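Local coordinates for protein berberine bridge enzyme-like 28 (Arabidopsis thaliana, PDB 5D79) that is a secreted flavoprotein oxidoreductase that binds FAD and takes part in adaptation to salt stress, at residues G189-K194 and K279-F285. Residues are numbered along the deposited sequence; the frame is centred on the assembly and turned at random.
Sequences GTLLRK and KVPDDLF
The carbonyl oxygen of P281 is gripped from opposite faces of its plane by R193 NH1, at 2.8 Å, and by the backbone N of L284, which closes the type I turn 281-284. P281 O sits in the guanidinium plane, but NH1 stands above the carbonyl plane. R193 NH2 donates to V280 O at 2.9 Å (N-H...O angle 153°). NH1 also makes a weak bond to L284 O, and V280 CG2 covers one guanidinium face. R193 NE bonds to F403 O, so the arginine ties a third loop to this turn.

K194 has CG anti to its N (chi1 174°) and bends at chi2, which carries NZ to D283. K194 NZ meets D283 OD1 on its syn side at 2.6 Å in a salt bridge, 21° out of the carboxylate plane. A water links K194 O to D282 OD2.

T190 CA makes a CH-pi contact over the centre of the F285 ring, 3.9 Å from its centroid. L192 CD2 lies at the ring edge, 3.6 Å from F285 CE1.

A leucine in place of R193 would probably leave V280 O and F403 O without their arginine donor, and P281 O with just L284 N of the two donors described. The contact joins the FAD-binding domain to the start of strand 284-292 in the seven-stranded sheet, by cationic side chains answering backbone oxygens and a carboxylate, beside an apolar patch at F285.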
loop_
_atom_site.group_PDB
_atom_site.type_symbol
_atom_site.label_atom_id
_atom_site.label_comp_id
_atom_site.label_asym_id
_atom_site.label_seq_id
_atom_site.Cartn_x
_atom_site.Cartn_y
_atom_site.Cartn_z
ATOM N N GLY A 189 -5.000 -4.804 5.454
ATOM C CA GLY A 189 -4.187 -5.392 6.506
ATOM C C GLY A 189 -5.072 -6.405 7.212
ATOM O O GLY A 189 -6.109 -6.807 6.666
ATOM N N THR A 190 -4.713 -6.787 8.431
ATOM C CA THR A 190 -5.380 -7.902 9.097
ATOM C C THR A 190 -6.835 -7.682 9.556
ATOM O O THR A 190 -7.437 -8.593 10.128
ATOM C CB THR A 190 -4.579 -8.342 10.324
ATOM O OG1 THR A 190 -4.507 -7.257 11.250
ATOM C CG2 THR A 190 -3.175 -8.727 9.913
ATOM N N LEU A 191 -7.404 -6.502 9.312
ATOM C CA LEU A 191 -8.786 -6.234 9.707
ATOM C C LEU A 191 -9.711 -6.030 8.512
ATOM O O LEU A 191 -10.845 -5.600 8.675
ATOM C CB LEU A 191 -8.859 -4.999 10.610
ATOM C CG LEU A 191 -8.370 -5.078 12.062
ATOM C CD1 LEU A 191 -8.216 -3.677 12.671
ATOM C CD2 LEU A 191 -9.313 -5.925 12.899
ATOM N N LEU A 192 -9.233 -6.336 7.310
ATOM C CA LEU A 192 -9.980 -5.994 6.102
ATOM C C LEU A 192 -11.288 -6.757 5.992
ATOM O O LEU A 192 -12.237 -6.270 5.391
ATOM C CB LEU A 192 -9.144 -6.246 4.845
ATOM C CG LEU A 192 -9.181 -7.607 4.132
ATOM C CD1 LEU A 192 -8.589 -7.457 2.736
ATOM C CD2 LEU A 192 -8.415 -8.646 4.917
ATOM N N ARG A 193 -11.347 -7.948 6.573
ATOM C CA ARG A 193 -12.553 -8.757 6.445
ATOM C C ARG A 193 -13.620 -8.267 7.415
ATOM O O ARG A 193 -14.797 -8.532 7.254
ATOM C CB ARG A 193 -12.240 -10.242 6.677
ATOM C CG ARG A 193 -11.263 -10.860 5.653
ATOM C CD ARG A 193 -11.309 -12.390 5.706
ATOM N NE ARG A 193 -12.585 -12.939 5.235
ATOM C CZ ARG A 193 -13.546 -13.420 6.023
ATOM N NH1 ARG A 193 -13.400 -13.428 7.341
ATOM N NH2 ARG A 193 -14.664 -13.898 5.493
ATOM N N LYS A 194 -13.192 -7.508 8.404
ATOM C CA LYS A 194 -14.073 -7.055 9.461
ATOM C C LYS A 194 -14.520 -5.631 9.197
ATOM O O LYS A 194 -15.702 -5.303 9.326
ATOM C CB LYS A 194 -13.342 -7.160 10.806
ATOM C CG LYS A 194 -14.077 -6.604 12.000
ATOM C CD LYS A 194 -15.039 -7.607 12.536
ATOM C CE LYS A 194 -15.591 -7.175 13.869
ATOM N NZ LYS A 194 -16.709 -8.077 14.187
ATOM N N LYS A 279 -14.977 -17.185 3.506
ATOM C CA LYS A 279 -16.344 -17.459 3.940
ATOM C C LYS A 279 -16.463 -17.641 5.453
ATOM O O LYS A 279 -17.567 -17.826 5.963
ATOM C CB LYS A 279 -16.880 -18.711 3.245
ATOM C CG LYS A 279 -16.957 -18.618 1.727
ATOM C CD LYS A 279 -17.308 -19.979 1.121
ATOM C CE LYS A 279 -17.061 -20.006 -0.372
ATOM N NZ LYS A 279 -15.693 -19.503 -0.709
ATOM N N VAL A 280 -15.339 -17.614 6.169
ATOM C CA VAL A 280 -15.373 -17.754 7.624
ATOM C C VAL A 280 -15.917 -16.471 8.226
ATOM O O VAL A 280 -16.085 -15.501 7.497
ATOM C CB VAL A 280 -13.983 -18.068 8.206
ATOM C CG1 VAL A 280 -13.591 -19.508 7.896
ATOM C CG2 VAL A 280 -12.949 -17.077 7.693
ATOM N N PRO A 281 -16.207 -16.450 9.549
ATOM C CA PRO A 281 -16.749 -15.190 10.079
ATOM C C PRO A 281 -15.804 -14.016 9.878
ATOM O O PRO A 281 -14.602 -14.224 9.721
ATOM C CB PRO A 281 -16.947 -15.492 11.570
ATOM C CG PRO A 281 -17.167 -16.956 11.622
ATOM C CD PRO A 281 -16.260 -17.526 10.565
ATOM N N ASP A 282 -16.365 -12.807 9.858
ATOM C CA ASP A 282 -15.626 -11.564 9.657
ATOM C C ASP A 282 -14.508 -11.402 10.670
ATOM O O ASP A 282 -13.517 -10.724 10.409
ATOM C CB ASP A 282 -16.561 -10.356 9.756
ATOM C CG ASP A 282 -17.468 -10.213 8.562
ATOM O OD1 ASP A 282 -17.424 -11.083 7.670
ATOM O OD2 ASP A 282 -18.248 -9.234 8.525
ATOM N N ASP A 283 -14.692 -12.013 11.835
ATOM C CA ASP A 283 -13.725 -11.934 12.933
ATOM C C ASP A 283 -12.425 -12.718 12.676
ATOM O O ASP A 283 -11.413 -12.456 13.310
ATOM C CB ASP A 283 -14.375 -12.426 14.237
ATOM C CG ASP A 283 -15.394 -11.442 14.799
ATOM O OD1 ASP A 283 -15.239 -10.225 14.563
ATOM O OD2 ASP A 283 -16.348 -11.884 15.480
ATOM N N LEU A 284 -12.462 -13.658 11.735
ATOM C CA LEU A 284 -11.322 -14.526 11.449
ATOM C C LEU A 284 -10.573 -14.168 10.160
ATOM O O LEU A 284 -11.123 -14.229 9.064
ATOM C CB LEU A 284 -11.774 -15.994 11.377
ATOM C CG LEU A 284 -10.682 -17.044 11.131
ATOM C CD1 LEU A 284 -9.553 -16.879 12.138
ATOM C CD2 LEU A 284 -11.255 -18.454 11.223
ATOM N N PHE A 285 -9.302 -13.826 10.325
ATOM C CA PHE A 285 -8.394 -13.513 9.234
ATOM C C PHE A 285 -7.361 -14.614 9.113
ATOM O O PHE A 285 -6.615 -14.840 10.053
ATOM C CB PHE A 285 -7.699 -12.168 9.488
ATOM C CG PHE A 285 -6.637 -11.818 8.473
ATOM C CD1 PHE A 285 -6.974 -11.213 7.274
ATOM C CD2 PHE A 285 -5.296 -12.087 8.725
ATOM C CE1 PHE A 285 -5.992 -10.888 6.343
ATOM C CE2 PHE A 285 -4.313 -11.760 7.798
ATOM C CZ PHE A 285 -4.665 -11.159 6.610
HETATM O O HOH W 1 -17.687 -6.718 10.169
#